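Local coordinates for actibind (Aspergillus niger, PDB 3D3Z), which is a T2-family ribonuclease that cleaves RNA, probably at any base but with a preference for adenylic acid, at residues Q32-D37 and S197-Y202; W48-L53 and D145-L150; P186-C191 and R219-N224. One frame throughout, in Å; residues are numbered along the deposited sequence. Where two conformers were deposited one is given.

Contact 1. Residues Q32-D37 and S197-Y202. With D3Z (1-(5-deoxy-beta-L-xylofuranosyl)pyrimidine-2,4(1H,3H)-dione), chain E.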
loop_
_atom_site.group_PDB
_atom_site.type_symbol
_atom_site.label_atom_id
_atom_site.label_comp_id
_atom_site.label_asym_id
_atom_site.label_seq_id
_atom_site.Cartn_x
_atom_site.Cartn_y
_atom_site.Cartn_z
ATOM N N GLN A 32 -3.120 -1.684 -1.143
ATOM C CA GLN A 32 -2.011 -1.484 -0.218
ATOM C C GLN A 32 -0.976 -2.569 -0.530
ATOM O O GLN A 32 -1.196 -3.753 -0.327
ATOM C CB GLN A 32 -2.430 -1.528 1.241
ATOM C CG GLN A 32 -1.464 -0.787 2.209
ATOM C CD GLN A 32 -0.098 -1.451 2.386
ATOM O OE1 GLN A 32 0.036 -2.496 3.045
ATOM N NE2 GLN A 32 0.969 -0.759 1.912
ATOM N N THR A 33 0.171 -2.124 -1.041
ATOM C CA THR A 33 1.190 -3.060 -1.563
ATOM C C THR A 33 2.411 -3.087 -0.638
ATOM O O THR A 33 2.756 -2.076 -0.012
ATOM C CB THR A 33 1.593 -2.699 -2.989
ATOM O OG1 THR A 33 2.157 -1.386 -3.004
ATOM C CG2 THR A 33 0.371 -2.724 -3.859
ATOM N N GLN A 34 3.031 -4.263 -0.529
ATOM C CA GLN A 34 4.153 -4.481 0.350
ATOM C C GLN A 34 5.322 -5.250 -0.300
ATOM O O GLN A 34 5.139 -5.984 -1.259
ATOM C CB GLN A 34 3.658 -5.253 1.577
ATOM C CG GLN A 34 2.556 -4.577 2.336
ATOM C CD GLN A 34 2.114 -5.354 3.557
ATOM O OE1 GLN A 34 2.798 -6.311 3.988
ATOM N NE2 GLN A 34 1.043 -4.878 4.198
ATOM N N PHE A 35 6.520 -5.097 0.256
ATOM C CA PHE A 35 7.700 -5.821 -0.184
ATOM C C PHE A 35 8.286 -6.703 0.903
ATOM O O PHE A 35 8.225 -6.340 2.046
ATOM C CB PHE A 35 8.819 -4.818 -0.429
ATOM C CG PHE A 35 8.732 -4.130 -1.728
ATOM C CD1 PHE A 35 8.505 -4.845 -2.879
ATOM C CD2 PHE A 35 8.956 -2.759 -1.823
ATOM C CE1 PHE A 35 8.487 -4.219 -4.081
ATOM C CE2 PHE A 35 8.927 -2.141 -3.043
ATOM C CZ PHE A 35 8.694 -2.868 -4.162
ATOM N N TRP A 36 8.883 -7.816 0.484
ATOM C CA TRP A 36 9.836 -8.590 1.280
ATOM C C TRP A 36 11.232 -8.474 0.591
ATOM O O TRP A 36 11.526 -9.171 -0.407
ATOM C CB TRP A 36 9.340 -10.063 1.416
ATOM C CG TRP A 36 10.238 -10.877 2.261
ATOM C CD1 TRP A 36 11.155 -11.847 1.849
ATOM C CD2 TRP A 36 10.344 -10.802 3.676
ATOM N NE1 TRP A 36 11.822 -12.341 2.941
ATOM C CE2 TRP A 36 11.323 -11.751 4.074
ATOM C CE3 TRP A 36 9.686 -10.049 4.660
ATOM C CZ2 TRP A 36 11.679 -11.928 5.397
ATOM C CZ3 TRP A 36 10.044 -10.238 5.992
ATOM C CH2 TRP A 36 11.023 -11.175 6.346
ATOM N N ASP A 37 12.065 -7.545 1.064
ATOM C CA ASP A 37 13.346 -7.251 0.465
ATOM C C ASP A 37 14.404 -8.037 1.236
ATOM O O ASP A 37 14.672 -7.750 2.398
ATOM C CB ASP A 37 13.663 -5.739 0.516
ATOM C CG ASP A 37 12.789 -4.884 -0.417
ATOM O OD1 ASP A 37 12.167 -5.407 -1.372
ATOM O OD2 ASP A 37 12.732 -3.632 -0.188
ATOM N N SER A 197 8.111 -12.229 -2.344
ATOM C CA SER A 197 8.645 -10.924 -2.728
ATOM C C SER A 197 7.670 -9.732 -2.558
ATOM O O SER A 197 8.078 -8.688 -2.096
ATOM C CB SER A 197 9.061 -10.992 -4.177
ATOM O OG SER A 197 9.585 -9.746 -4.534
ATOM N N GLN A 198 6.420 -9.876 -2.994
ATOM C CA GLN A 198 5.445 -8.771 -3.026
ATOM C C GLN A 198 4.045 -9.242 -2.632
ATOM O O GLN A 198 3.670 -10.402 -2.920
ATOM C CB GLN A 198 5.384 -8.184 -4.437
ATOM C CG GLN A 198 6.707 -7.516 -4.909
ATOM C CD GLN A 198 6.541 -6.635 -6.109
ATOM O OE1 GLN A 198 5.636 -5.810 -6.142
ATOM N NE2 GLN A 198 7.431 -6.804 -7.136
ATOM N N LEU A 199 3.277 -8.324 -2.049
ATOM C CA LEU A 199 1.874 -8.531 -1.661
ATOM C C LEU A 199 1.047 -7.293 -2.055
ATOM O O LEU A 199 1.505 -6.117 -1.893
ATOM C CB LEU A 199 1.755 -8.825 -0.168
ATOM C CG LEU A 199 2.410 -10.072 0.449
ATOM C CD1 LEU A 199 2.259 -10.081 1.956
ATOM C CD2 LEU A 199 1.830 -11.377 -0.166
ATOM N N TYR A 200 -0.116 -7.530 -2.687
ATOM C CA TYR A 200 -1.139 -6.469 -2.907
ATOM C C TYR A 200 -2.447 -6.843 -2.207
ATOM O O TYR A 200 -3.141 -7.793 -2.599
ATOM C CB TYR A 200 -1.493 -6.193 -4.363
ATOM C CG TYR A 200 -0.429 -6.133 -5.435
ATOM C CD1 TYR A 200 0.938 -5.904 -5.161
ATOM C CD2 TYR A 200 -0.800 -6.279 -6.773
ATOM C CE1 TYR A 200 1.865 -5.847 -6.186
ATOM C CE2 TYR A 200 0.124 -6.220 -7.794
ATOM C CZ TYR A 200 1.450 -5.993 -7.511
ATOM O OH TYR A 200 2.351 -5.926 -8.564
ATOM N N TYR A 201 -2.784 -6.084 -1.169
ATOM C CA TYR A 201 -4.075 -6.216 -0.485
ATOM C C TYR A 201 -5.064 -5.230 -1.086
ATOM O O TYR A 201 -4.839 -4.021 -1.048
ATOM C CB TYR A 201 -3.903 -5.969 1.004
ATOM C CG TYR A 201 -3.026 -6.916 1.788
ATOM C CD1 TYR A 201 -3.578 -8.030 2.450
ATOM C CD2 TYR A 201 -1.670 -6.672 1.972
ATOM C CE1 TYR A 201 -2.794 -8.852 3.237
ATOM C CE2 TYR A 201 -0.899 -7.509 2.738
ATOM C CZ TYR A 201 -1.460 -8.617 3.334
ATOM O OH TYR A 201 -0.720 -9.452 4.119
ATOM N N TYR A 202 -6.164 -5.755 -1.644
ATOM C CA TYR A 202 -7.179 -4.963 -2.334
ATOM C C TYR A 202 -8.295 -4.549 -1.377
ATOM O O TYR A 202 -8.639 -5.274 -0.416
ATOM C CB TYR A 202 -7.792 -5.720 -3.518
ATOM C CG TYR A 202 -6.833 -6.004 -4.668
ATOM C CD1 TYR A 202 -6.967 -5.372 -5.881
ATOM C CD2 TYR A 202 -5.801 -6.940 -4.534
ATOM C CE1 TYR A 202 -6.067 -5.631 -6.946
ATOM C CE2 TYR A 202 -4.906 -7.218 -5.602
ATOM C CZ TYR A 202 -5.067 -6.574 -6.790
ATOM O OH TYR A 202 -4.190 -6.844 -7.822
HETATM N N1 D3Z E . 11.910 -0.278 -5.649
HETATM C C2 D3Z E . 12.489 0.767 -4.903
HETATM N N3 D3Z E . 12.643 0.627 -3.590
HETATM C C4 D3Z E . 12.252 -0.474 -2.947
HETATM C C5 D3Z E . 11.686 -1.493 -3.667
HETATM C C6 D3Z E . 11.517 -1.386 -5.041
HETATM O O2 D3Z E . 12.869 1.824 -5.448
HETATM O O4 D3Z E . 12.398 -0.623 -1.716
HETATM C "C1'" D3Z E . 11.718 -0.152 -7.072
HETATM C "C2'" D3Z E . 11.642 1.337 -7.343
HETATM O "O2'" D3Z E . 12.803 1.760 -8.080
HETATM C "C3'" D3Z E . 10.314 1.564 -8.044
HETATM C "C4'" D3Z E . 9.657 0.205 -8.199
HETATM O "O3'" D3Z E . 9.473 2.399 -7.264
HETATM O "O4'" D3Z E . 10.462 -0.736 -7.461
HETATM C "C5'" D3Z E . 8.220 0.271 -7.694
HETATM O O HOH W 1 4.529 -4.695 -3.870
HETATM O O HOH W 2 12.012 -9.164 -2.833
#

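Contact 2. Residues W48-L53 and D145-L150. With D3Z (1-(5-deoxy-beta-L-xylofuranosyl)pyrimidine-2,4(1H,3H)-dione), chain E.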
loop_
_atom_site.group_PDB
_atom_site.type_symbol
_atom_site.label_atom_id
_atom_site.label_comp_id
_atom_site.label_asym_id
_atom_site.label_seq_id
_atom_site.Cartn_x
_atom_site.Cartn_y
_atom_site.Cartn_z
ATOM N N TRP A 48 7.592 -7.135 6.877
ATOM C CA TRP A 48 7.534 -6.658 5.519
ATOM C C TRP A 48 7.583 -5.132 5.602
ATOM O O TRP A 48 7.469 -4.549 6.700
ATOM C CB TRP A 48 6.253 -7.138 4.855
ATOM C CG TRP A 48 6.233 -8.639 4.544
ATOM C CD1 TRP A 48 6.372 -9.676 5.422
ATOM C CD2 TRP A 48 6.054 -9.224 3.250
ATOM N NE1 TRP A 48 6.312 -10.892 4.732
ATOM C CE2 TRP A 48 6.109 -10.637 3.401
ATOM C CE3 TRP A 48 5.884 -8.694 1.974
ATOM C CZ2 TRP A 48 6.004 -11.507 2.317
ATOM C CZ3 TRP A 48 5.777 -9.574 0.885
ATOM C CH2 TRP A 48 5.835 -10.950 1.067
ATOM N N THR A 49 7.771 -4.515 4.438
ATOM C CA THR A 49 7.822 -3.052 4.268
ATOM C C THR A 49 6.794 -2.574 3.231
ATOM O O THR A 49 6.207 -3.359 2.488
ATOM C CB THR A 49 9.212 -2.624 3.859
ATOM O OG1 THR A 49 9.652 -3.365 2.725
ATOM C CG2 THR A 49 10.187 -2.881 5.007
ATOM N N ILE A 50 6.583 -1.257 3.189
ATOM C CA ILE A 50 5.647 -0.600 2.318
ATOM C C ILE A 50 6.238 -0.428 0.931
ATOM O O ILE A 50 7.383 -0.031 0.751
ATOM C CB ILE A 50 5.225 0.868 2.821
ATOM C CG1 ILE A 50 4.586 0.800 4.239
ATOM C CG2 ILE A 50 4.316 1.559 1.782
ATOM C CD1 ILE A 50 4.507 2.150 5.040
ATOM N N HIS A 51 5.431 -0.749 -0.050
ATOM C CA HIS A 51 5.662 -0.358 -1.423
ATOM C C HIS A 51 4.832 0.913 -1.722
ATOM O O HIS A 51 5.355 1.914 -2.154
ATOM C CB HIS A 51 5.305 -1.515 -2.370
ATOM C CG HIS A 51 5.693 -1.293 -3.812
ATOM N ND1 HIS A 51 5.588 -2.298 -4.754
ATOM C CD2 HIS A 51 6.206 -0.218 -4.465
ATOM C CE1 HIS A 51 6.005 -1.840 -5.927
ATOM N NE2 HIS A 51 6.409 -0.588 -5.771
ATOM N N GLY A 52 3.536 0.830 -1.514
ATOM C CA GLY A 52 2.615 1.958 -1.746
ATOM C C GLY A 52 1.138 1.729 -1.489
ATOM O O GLY A 52 0.741 0.805 -0.787
ATOM N N LEU A 53 0.350 2.627 -2.072
ATOM C CA LEU A 53 -1.095 2.592 -2.113
ATOM C C LEU A 53 -1.506 3.048 -3.509
ATOM O O LEU A 53 -1.170 4.144 -3.910
ATOM C CB LEU A 53 -1.682 3.507 -1.017
ATOM C CG LEU A 53 -3.230 3.573 -0.968
ATOM C CD1 LEU A 53 -3.882 2.203 -0.554
ATOM C CD2 LEU A 53 -3.651 4.723 0.008
ATOM N N ASP A 145 -1.032 4.309 7.886
ATOM C CA ASP A 145 -2.130 3.873 8.748
ATOM C C ASP A 145 -2.696 2.505 8.300
ATOM O O ASP A 145 -2.946 1.634 9.123
ATOM C CB ASP A 145 -3.269 4.911 8.779
ATOM C CG ASP A 145 -2.903 6.179 9.538
ATOM O OD1 ASP A 145 -1.925 6.186 10.299
ATOM O OD2 ASP A 145 -3.661 7.139 9.394
ATOM N N LEU A 146 -2.888 2.349 7.005
ATOM C CA LEU A 146 -3.434 1.090 6.443
ATOM C C LEU A 146 -2.418 -0.052 6.545
ATOM O O LEU A 146 -2.742 -1.159 6.995
ATOM C CB LEU A 146 -3.831 1.332 5.013
ATOM C CG LEU A 146 -4.708 0.268 4.382
ATOM C CD1 LEU A 146 -6.052 0.110 5.120
ATOM C CD2 LEU A 146 -4.913 0.685 2.931
ATOM N N PHE A 147 -1.184 0.236 6.175
ATOM C CA PHE A 147 -0.093 -0.751 6.344
ATOM C C PHE A 147 -0.030 -1.314 7.751
ATOM O O PHE A 147 0.139 -2.541 7.942
ATOM C CB PHE A 147 1.224 -0.095 5.990
ATOM C CG PHE A 147 2.434 -0.947 6.254
ATOM C CD1 PHE A 147 2.768 -1.992 5.426
ATOM C CD2 PHE A 147 3.274 -0.641 7.272
ATOM C CE1 PHE A 147 3.901 -2.738 5.640
ATOM C CE2 PHE A 147 4.430 -1.377 7.529
ATOM C CZ PHE A 147 4.749 -2.471 6.686
ATOM N N LYS A 148 -0.162 -0.442 8.762
ATOM C CA LYS A 148 -0.133 -0.912 10.157
ATOM C C LYS A 148 -1.184 -1.983 10.442
ATOM O O LYS A 148 -1.022 -2.787 11.350
ATOM C CB LYS A 148 -0.290 0.239 11.147
ATOM C CG LYS A 148 0.941 1.104 11.246
ATOM C CD LYS A 148 0.623 2.361 11.959
ATOM C CE LYS A 148 1.852 3.039 12.363
ATOM N NZ LYS A 148 1.557 4.154 13.297
ATOM N N THR A 149 -2.247 -2.011 9.677
ATOM C CA THR A 149 -3.294 -2.976 9.960
ATOM C C THR A 149 -3.041 -4.318 9.239
ATOM O O THR A 149 -3.853 -5.240 9.348
ATOM C CB THR A 149 -4.692 -2.444 9.548
ATOM O OG1 THR A 149 -4.757 -2.294 8.136
ATOM C CG2 THR A 149 -5.051 -1.088 10.242
ATOM N N LEU A 150 -1.960 -4.399 8.462
ATOM C CA LEU A 150 -1.727 -5.520 7.525
ATOM C C LEU A 150 -0.361 -6.113 7.776
ATOM O O LEU A 150 0.504 -6.025 6.912
ATOM C CB LEU A 150 -1.810 -4.983 6.086
ATOM C CG LEU A 150 -3.188 -4.536 5.642
ATOM C CD1 LEU A 150 -3.111 -3.728 4.365
ATOM C CD2 LEU A 150 -4.100 -5.746 5.469
HETATM N N1 D3Z E . 11.910 -0.278 -5.649
HETATM C C2 D3Z E . 12.489 0.767 -4.903
HETATM N N3 D3Z E . 12.643 0.627 -3.590
HETATM C C4 D3Z E . 12.252 -0.474 -2.947
HETATM C C5 D3Z E . 11.686 -1.493 -3.667
HETATM C C6 D3Z E . 11.517 -1.386 -5.041
HETATM O O2 D3Z E . 12.869 1.824 -5.448
HETATM O O4 D3Z E . 12.398 -0.623 -1.716
HETATM C "C1'" D3Z E . 11.718 -0.152 -7.072
HETATM C "C2'" D3Z E . 11.642 1.337 -7.343
HETATM O "O2'" D3Z E . 12.803 1.760 -8.080
HETATM C "C3'" D3Z E . 10.314 1.564 -8.044
HETATM C "C4'" D3Z E . 9.657 0.205 -8.199
HETATM O "O3'" D3Z E . 9.473 2.399 -7.264
HETATM O "O4'" D3Z E . 10.462 -0.736 -7.461
HETATM C "C5'" D3Z E . 8.220 0.271 -7.694
#

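Contact 3. Residues P186-C191 and R219-N224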
loop_
_atom_site.group_PDB
_atom_site.type_symbol
_atom_site.label_atom_id
_atom_site.label_comp_id
_atom_site.label_asym_id
_atom_site.label_seq_id
_atom_site.Cartn_x
_atom_site.Cartn_y
_atom_site.Cartn_z
ATOM N N PRO A 186 -7.653 -13.190 0.012
ATOM C CA PRO A 186 -6.204 -13.220 -0.100
ATOM C C PRO A 186 -5.680 -12.007 -0.856
ATOM O O PRO A 186 -6.381 -11.489 -1.711
ATOM C CB PRO A 186 -5.918 -14.503 -0.912
ATOM C CG PRO A 186 -7.199 -14.969 -1.406
ATOM C CD PRO A 186 -8.310 -14.272 -0.749
ATOM N N PRO A 187 -4.440 -11.584 -0.558
ATOM C CA PRO A 187 -3.793 -10.571 -1.424
ATOM C C PRO A 187 -3.364 -11.217 -2.754
ATOM O O PRO A 187 -3.316 -12.434 -2.835
ATOM C CB PRO A 187 -2.574 -10.157 -0.604
ATOM C CG PRO A 187 -2.246 -11.385 0.217
ATOM C CD PRO A 187 -3.576 -12.006 0.564
ATOM N N TYR A 188 -3.062 -10.428 -3.777
ATOM C CA TYR A 188 -2.059 -10.852 -4.745
ATOM C C TYR A 188 -0.742 -11.247 -4.034
ATOM O O TYR A 188 -0.215 -10.509 -3.204
ATOM C CB TYR A 188 -1.806 -9.777 -5.792
ATOM C CG TYR A 188 -0.635 -10.081 -6.673
ATOM C CD1 TYR A 188 -0.766 -10.920 -7.803
ATOM C CD2 TYR A 188 0.627 -9.551 -6.389
ATOM C CE1 TYR A 188 0.351 -11.199 -8.621
ATOM C CE2 TYR A 188 1.729 -9.825 -7.191
ATOM C CZ TYR A 188 1.586 -10.656 -8.295
ATOM O OH TYR A 188 2.714 -10.877 -9.068
ATOM N N VAL A 189 -0.230 -12.441 -4.368
ATOM C CA VAL A 189 1.068 -12.933 -3.904
ATOM C C VAL A 189 2.082 -12.950 -5.067
ATOM O O VAL A 189 1.903 -13.688 -6.042
ATOM C CB VAL A 189 0.929 -14.320 -3.249
ATOM C CG1 VAL A 189 2.281 -14.788 -2.640
ATOM C CG2 VAL A 189 -0.147 -14.261 -2.185
ATOM N N GLY A 190 3.153 -12.157 -4.933
ATOM C CA GLY A 190 4.156 -11.990 -5.976
ATOM C C GLY A 190 5.470 -12.635 -5.579
ATOM O O GLY A 190 5.916 -12.483 -4.445
ATOM N N CYS A 191 6.048 -13.422 -6.497
ATOM C CA CYS A 191 7.324 -14.117 -6.275
ATOM C C CYS A 191 8.354 -13.619 -7.247
ATOM O O CYS A 191 8.027 -13.151 -8.338
ATOM C CB CYS A 191 7.168 -15.640 -6.466
ATOM S SG CYS A 191 6.349 -16.457 -5.144
ATOM N N ARG A 219 -9.023 -9.692 -4.803
ATOM C CA ARG A 219 -7.877 -9.402 -5.656
ATOM C C ARG A 219 -8.244 -9.459 -7.132
ATOM O O ARG A 219 -8.983 -10.342 -7.577
ATOM C CB ARG A 219 -6.703 -10.334 -5.321
ATOM C CG ARG A 219 -6.921 -11.808 -5.720
ATOM C CD ARG A 219 -5.919 -12.673 -5.054
ATOM N NE ARG A 219 -6.133 -14.076 -5.398
ATOM C CZ ARG A 219 -5.385 -15.071 -4.938
ATOM N NH1 ARG A 219 -4.342 -14.808 -4.157
ATOM N NH2 ARG A 219 -5.661 -16.333 -5.290
ATOM N N LEU A 220 -7.768 -8.490 -7.892
ATOM C CA LEU A 220 -7.999 -8.429 -9.317
ATOM C C LEU A 220 -6.802 -9.066 -10.103
ATOM O O LEU A 220 -6.796 -9.055 -11.329
ATOM C CB LEU A 220 -8.233 -6.959 -9.739
ATOM C CG LEU A 220 -9.230 -6.096 -8.909
ATOM C CD1 LEU A 220 -9.198 -4.611 -9.307
ATOM C CD2 LEU A 220 -10.653 -6.636 -8.996
ATOM N N GLU A 221 -5.802 -9.571 -9.376
ATOM C CA GLU A 221 -4.676 -10.348 -9.932
ATOM C C GLU A 221 -4.376 -11.367 -8.832
ATOM O O GLU A 221 -4.444 -11.014 -7.659
ATOM C CB GLU A 221 -3.494 -9.407 -10.237
ATOM C CG GLU A 221 -2.618 -9.855 -11.401
ATOM C CD GLU A 221 -1.202 -9.217 -11.466
ATOM O OE1 GLU A 221 -1.000 -8.045 -11.052
ATOM O OE2 GLU A 221 -0.278 -9.923 -11.956
ATOM N N ASP A 222 -4.088 -12.633 -9.176
ATOM C CA ASP A 222 -3.935 -13.690 -8.136
ATOM C C ASP A 222 -2.492 -13.919 -7.644
ATOM O O ASP A 222 -2.178 -13.786 -6.437
ATOM C CB ASP A 222 -4.493 -15.043 -8.623
ATOM C CG ASP A 222 -5.998 -15.018 -8.894
ATOM O OD1 ASP A 222 -6.717 -14.123 -8.372
ATOM O OD2 ASP A 222 -6.450 -15.935 -9.624
ATOM N N SER A 223 -1.621 -14.318 -8.562
ATOM C CA SER A 223 -0.271 -14.664 -8.187
ATOM C C SER A 223 0.544 -15.034 -9.405
ATOM O O SER A 223 0.017 -15.535 -10.416
ATOM C CB SER A 223 -0.226 -15.813 -7.197
ATOM O OG SER A 223 1.112 -16.069 -6.837
ATOM N N ASN A 224 1.835 -14.774 -9.310
ATOM C CA ASN A 224 2.753 -15.237 -10.323
ATOM C C ASN A 224 3.684 -16.293 -9.760
ATOM O O ASN A 224 4.736 -16.568 -10.352
ATOM C CB ASN A 224 3.531 -14.056 -10.895
ATOM C CG ASN A 224 4.519 -13.465 -9.898
ATOM O OD1 ASN A 224 4.536 -13.821 -8.733
ATOM N ND2 ASN A 224 5.352 -12.578 -10.373
HETATM O O HOH W 3 -8.891 -11.981 -2.832
HETATM O O HOH W 4 2.462 -10.618 -11.882
HETATM O O HOH W 5 7.463 -10.447 -8.693
#

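Contact 1. Residues Q32-D37 and S197-Y202
Phe35 and Gln198 both hold CG anti to their carbonyl carbon (chi1 -81° and -64°). As a cross-strand pair they leave the same face of the sheet, and with this first torsion the side chains run side by side, pointing the same way. The phenyl edge meets the amide end, with Phe35 CE1 3.7 Å from Gln198 CD. The ring and amide planes are 64° apart. Thr33 and Tyr200 share this face of the sheet. Thr33 CG2 touches the tyrosine ring obliquely, 3.5 Å from Tyr200 CD1.

On the other face, the extended side chain of Gln34 crosses Tyr201. Gln34 NE2 lies 3.6 Å from Tyr201 CE2. The same nitrogen donates a nearly straight bond to Gln32 OE1 at 2.8 Å. It also bonds Leu150 O, while Ser152 bonds both Gln34 OE1 and Tyr201 OH. These bonds fix the rotation of the Gln34 amide and satisfy its buried polar atoms.

The backbones form a regular antiparallel pair in the central sheet of the RNase T2 fold. Gln32 with Tyr201 and Gln34 with Leu199 are hydrogen-bonded pairs. Thr33 with Tyr200 and Phe35 with Gln198 are non-hydrogen-bonded pairs. Beyond the end of strand 29-35, Trp36 N still donates to Ser197 O at 2.8 Å. Ser197 and Gln198 form a classic beta bulge opposite Gly190 on the next strand.

One water links Gln34 O to Gln198 OE1, giving a hydrogen to each. Phe35 also borders the uracil base in the nucleoside pocket, though the closest approach is too short to be certain. Its ring stacks with that of His51, a predicted active-site residue. Asp37 OD2 comes within 3.4 Å of the base oxygen O4.

Contact 2. Residues W48-L53 and D145-L150
Ile50 sets a methylene, not a methyl, over the middle of the Phe147 ring. CG1 lies 3.5 Å from the ring centroid and only 15° off the ring normal, a clear CH-pi contact. Ile50 CD1 lies further out, past the rim, 3.8 Å from Phe147 CD2. No hydrogen bond joins the two segments, and most of the close contacts are made by this ring.

Phe147 holds CG anti to its backbone N (chi1 174°), which starts the ring toward the strand. At the ring edge, in its plane, Trp48 O approaches Phe147 CZ at 3.4 Å. This is consistent with a weakly favourable approach of a carbonyl oxygen to the C-H rim. Further along the strand, Leu53 and Leu146 cross at about a right angle, with Leu53 CD1 3.9 Å from Leu146 CD2.

A type I turn runs from Phe147 to Leu150. Leu146 O is gripped twice by Thr149, from its N at 2.9 Å and from its OG1 at 2.6 Å.

His51, a predicted active-site residue, follows Ile50 but takes no part in the packing. It lines the pocket of the bound nucleoside instead. His51 and Gly52 form a classic beta bulge opposite Thr33.

The contact thus seats the C-terminal part of helix 134-147 against strand 49-56. Val143 and Val144 of the same helix also touch Ile50. Gln34 of strand 29-35, the next strand in the sheet, packs on both Phe147 and Trp48.

Contact 3. Residues P186-C191 and R219-N224
Strand 188-192, at an end of the antiparallel sheet, is lined here by the loop that follows strand 213-216. A single beta bridge, Val189 with Ser223, joins the two backbones. Val189 N donates to Asp222 O at 3.1 Å. Val189 O takes a short bond from Ser223 OG at 2.6 Å and a weak one from Asn224 N. Ser223 OG is also hydrogen-bonded to Cys225 N.

At the disulfide end, the Asn224 amide acts like a further piece of backbone. Its OD1 accepts from Cys191 N at 2.7 Å, in the carbonyl plane and on a lone pair, with an N-H...O angle of 170°.

At the other end, Arg219 NH1 donates to Pro187 O at 2.9 Å, with that oxygen in the guanidinium plane. Pro186 CG covers the centre of one guanidinium face. Glu175 pairs with NH1 in a salt bridge.

Between these ends lies Tyr188. Its CG is anti to the backbone N (chi1 171°), and its ring runs beside the Glu221 side chain. Glu221 OE2 is 3.6 Å from Tyr188 CE1, and a water joins OE2 to the tyrosine OH. The packing buries Glu221 O, which has no hydrogen-bond partner.

A disulfide joins Cys191 to Cys225, the residue after Asn224. Hydrogen bonds and a covalent link together tie the loop to this edge strand of the RNase T2 sheet.

How the contacts relate
All three contacts reach the same antiparallel sheet. Contact 1 lies between the other two, its centre about 8 Å from that of contact 2 and about 9 Å from that of contact 3. The centres of contacts 2 and 3 are about 16 Å apart, and they do not touch. Strand 29-35 pairs with strand 49-56 of contact 2, and strand 195-206 pairs with strand 188-192 of contact 3. Along the chain, contact 2 is nested within the loop closed by contact 1. Contacts 1 and 3 interleave. Contacts 1 and 2 together border the nucleoside pocket. Contact 3 lies at edge strand 188-192, its Tyr188 side chain about 12 Å from the bound nucleoside.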